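Local coordinates for protein uracil-DNA glycosylase (Epstein-Barr virus, PDB 6LYJ) that belongs to the uracil-DNA glycosylase superfamily of DNA repair proteins and has an alpha/beta fold built around a central parallel sheet, at residues 173-178 with 185-190. Numbering follows the deposited sequence.
Sequences HVISLL and CVFMLW
Phe187 reaches from its strand to the helix face formed by Ile175 and Leu178. Its CB lies 4.6 Å from CD2 of Leu189, two residues along the same strand. CG stands anti to the backbone C (chi1 -64°), which swings the ring away from its own carbonyl group and out toward the helix. CE1 leans back on Cys185, two residues earlier in the chain, 3.7 Å from its CB and 3.9 Å from its SG. CE2, on the other flank, is 4.5 Å from CG2 of Ile175. That methyl comes in obliquely to the ring. At the far end, CZ meets CB of Leu178 at 4.3 Å. Leu178 CB sits at the ring edge, near its plane, so the helix receives the rim of Phe187 here. The contacts with Ile175 and Leu178 are apolar and at van der Waals range or slightly beyond. Segments 173-178 and 185-190 together bury 122 Å², and the CA atoms of Ile175 and Phe187 are 9.4 Å apart, so the aromatic ring spans most of the gap.

The three residues are buried, and other neighbours complete the packing. Phe187 also touches Val86, Ile201 and His206. Ile175 rests on Leu88, while Leu178 packs against Ile83 and against Trp34 and Phe37 of helix 32-38. Strand 186-190 lies between strands 85-89 and 207-211 in the parallel sheet. Helix 167-181 belongs to the beta-alpha-beta crossover from strand 145-149 to strand 186-190, which passes over strand 85-89. Val186 and Met188 turn instead to helix 235-245, so strand 186-190 is sandwiched between helical layers.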
loop_
_atom_site.group_PDB
_atom_site.type_symbol
_atom_site.label_atom_id
_atom_site.label_comp_id
_atom_site.label_asym_id
_atom_site.label_seq_id
_atom_site.Cartn_x
_atom_site.Cartn_y
_atom_site.Cartn_z
ATOM N N HIS A 173 -1.956 1.015 -18.251
ATOM C CA HIS A 173 -1.596 0.392 -19.519
ATOM C C HIS A 173 -0.740 -0.850 -19.285
ATOM O O HIS A 173 -0.920 -1.872 -19.960
ATOM C CB HIS A 173 -0.874 1.406 -20.408
ATOM C CG HIS A 173 -0.530 0.888 -21.773
ATOM N ND1 HIS A 173 -1.479 0.675 -22.750
ATOM C CD2 HIS A 173 0.661 0.572 -22.331
ATOM C CE1 HIS A 173 -0.887 0.233 -23.846
ATOM N NE2 HIS A 173 0.412 0.164 -23.618
ATOM N N VAL A 174 0.192 -0.776 -18.330
ATOM C CA VAL A 174 1.016 -1.933 -17.979
ATOM C C VAL A 174 0.142 -3.104 -17.537
ATOM O O VAL A 174 0.361 -4.250 -17.945
ATOM C CB VAL A 174 2.038 -1.559 -16.891
ATOM C CG1 VAL A 174 2.672 -2.816 -16.308
ATOM C CG2 VAL A 174 3.110 -0.642 -17.462
ATOM N N ILE A 175 -0.846 -2.837 -16.680
ATOM C CA ILE A 175 -1.742 -3.901 -16.219
ATOM C C ILE A 175 -2.487 -4.512 -17.401
ATOM O O ILE A 175 -2.597 -5.743 -17.530
ATOM C CB ILE A 175 -2.711 -3.360 -15.151
ATOM C CG1 ILE A 175 -1.938 -2.959 -13.889
ATOM C CG2 ILE A 175 -3.797 -4.390 -14.827
ATOM C CD1 ILE A 175 -2.749 -2.117 -12.902
ATOM N N SER A 176 -3.027 -3.653 -18.270
ATOM C CA SER A 176 -3.762 -4.126 -19.439
ATOM C C SER A 176 -2.885 -5.014 -20.309
ATOM O O SER A 176 -3.317 -6.078 -20.773
ATOM C CB SER A 176 -4.285 -2.937 -20.246
ATOM O OG SER A 176 -5.264 -2.214 -19.519
ATOM N N LEU A 177 -1.639 -4.601 -20.525
ATOM C CA LEU A 177 -0.748 -5.358 -21.392
ATOM C C LEU A 177 -0.316 -6.661 -20.735
ATOM O O LEU A 177 -0.140 -7.669 -21.419
ATOM C CB LEU A 177 0.457 -4.506 -21.787
ATOM C CG LEU A 177 0.322 -3.907 -23.190
ATOM C CD1 LEU A 177 -1.007 -3.181 -23.351
ATOM C CD2 LEU A 177 1.469 -2.970 -23.484
ATOM N N LEU A 178 -0.128 -6.665 -19.416
ATOM C CA LEU A 178 0.162 -7.922 -18.730
ATOM C C LEU A 178 -0.985 -8.905 -18.917
ATOM O O LEU A 178 -0.768 -10.082 -19.223
ATOM C CB LEU A 178 0.420 -7.669 -17.244
ATOM C CG LEU A 178 1.723 -6.959 -16.869
ATOM C CD1 LEU A 178 1.636 -6.446 -15.449
ATOM C CD2 LEU A 178 2.915 -7.900 -17.027
ATOM N N CYS A 185 -1.754 -15.700 -15.455
ATOM C CA CYS A 185 -1.162 -14.849 -14.436
ATOM C C CYS A 185 -2.155 -14.680 -13.296
ATOM O O CYS A 185 -3.368 -14.754 -13.501
ATOM C CB CYS A 185 -0.767 -13.491 -15.027
ATOM S SG CYS A 185 0.219 -12.450 -13.941
ATOM N N VAL A 186 -1.627 -14.471 -12.085
ATOM C CA VAL A 186 -2.433 -14.161 -10.906
ATOM C C VAL A 186 -2.322 -12.672 -10.610
ATOM O O VAL A 186 -1.229 -12.093 -10.678
ATOM C CB VAL A 186 -1.995 -14.996 -9.685
ATOM C CG1 VAL A 186 -2.862 -14.669 -8.470
ATOM C CG2 VAL A 186 -2.041 -16.486 -9.998
ATOM N N PHE A 187 -3.455 -12.045 -10.293
ATOM C CA PHE A 187 -3.520 -10.636 -9.915
ATOM C C PHE A 187 -4.154 -10.530 -8.534
ATOM O O PHE A 187 -5.285 -10.986 -8.333
ATOM C CB PHE A 187 -4.325 -9.819 -10.933
ATOM C CG PHE A 187 -3.706 -9.767 -12.305
ATOM C CD1 PHE A 187 -3.802 -10.848 -13.169
ATOM C CD2 PHE A 187 -3.025 -8.637 -12.727
ATOM C CE1 PHE A 187 -3.231 -10.803 -14.430
ATOM C CE2 PHE A 187 -2.451 -8.585 -13.986
ATOM C CZ PHE A 187 -2.556 -9.668 -14.838
ATOM N N MET A 188 -3.426 -9.943 -7.583
ATOM C CA MET A 188 -3.897 -9.789 -6.208
ATOM C C MET A 188 -4.243 -8.320 -5.979
ATOM O O MET A 188 -3.351 -7.466 -5.941
ATOM C CB MET A 188 -2.848 -10.269 -5.205
ATOM C CG MET A 188 -2.416 -11.727 -5.369
ATOM S SD MET A 188 -1.207 -12.199 -4.115
ATOM C CE MET A 188 -0.906 -13.919 -4.517
ATOM N N LEU A 189 -5.533 -8.037 -5.818
ATOM C CA LEU A 189 -6.052 -6.680 -5.662
ATOM C C LEU A 189 -6.620 -6.531 -4.253
ATOM O O LEU A 189 -7.685 -7.079 -3.949
ATOM C CB LEU A 189 -7.114 -6.392 -6.723
ATOM C CG LEU A 189 -6.713 -6.783 -8.152
ATOM C CD1 LEU A 189 -7.811 -6.476 -9.161
ATOM C CD2 LEU A 189 -5.431 -6.075 -8.540
ATOM N N TRP A 190 -5.916 -5.786 -3.399
ATOM C CA TRP A 190 -6.280 -5.627 -1.993
ATOM C C TRP A 190 -6.801 -4.214 -1.750
ATOM O O TRP A 190 -6.071 -3.240 -1.951
ATOM C CB TRP A 190 -5.078 -5.900 -1.091
ATOM C CG TRP A 190 -4.455 -7.244 -1.300
ATOM C CD1 TRP A 190 -5.099 -8.406 -1.604
ATOM C CD2 TRP A 190 -3.061 -7.564 -1.225
ATOM N NE1 TRP A 190 -4.194 -9.433 -1.719
ATOM C CE2 TRP A 190 -2.936 -8.943 -1.491
ATOM C CE3 TRP A 190 -1.908 -6.820 -0.959
ATOM C CZ2 TRP A 190 -1.701 -9.595 -1.497
ATOM C CZ3 TRP A 190 -0.681 -7.470 -0.967
ATOM C CH2 TRP A 190 -0.590 -8.845 -1.232
#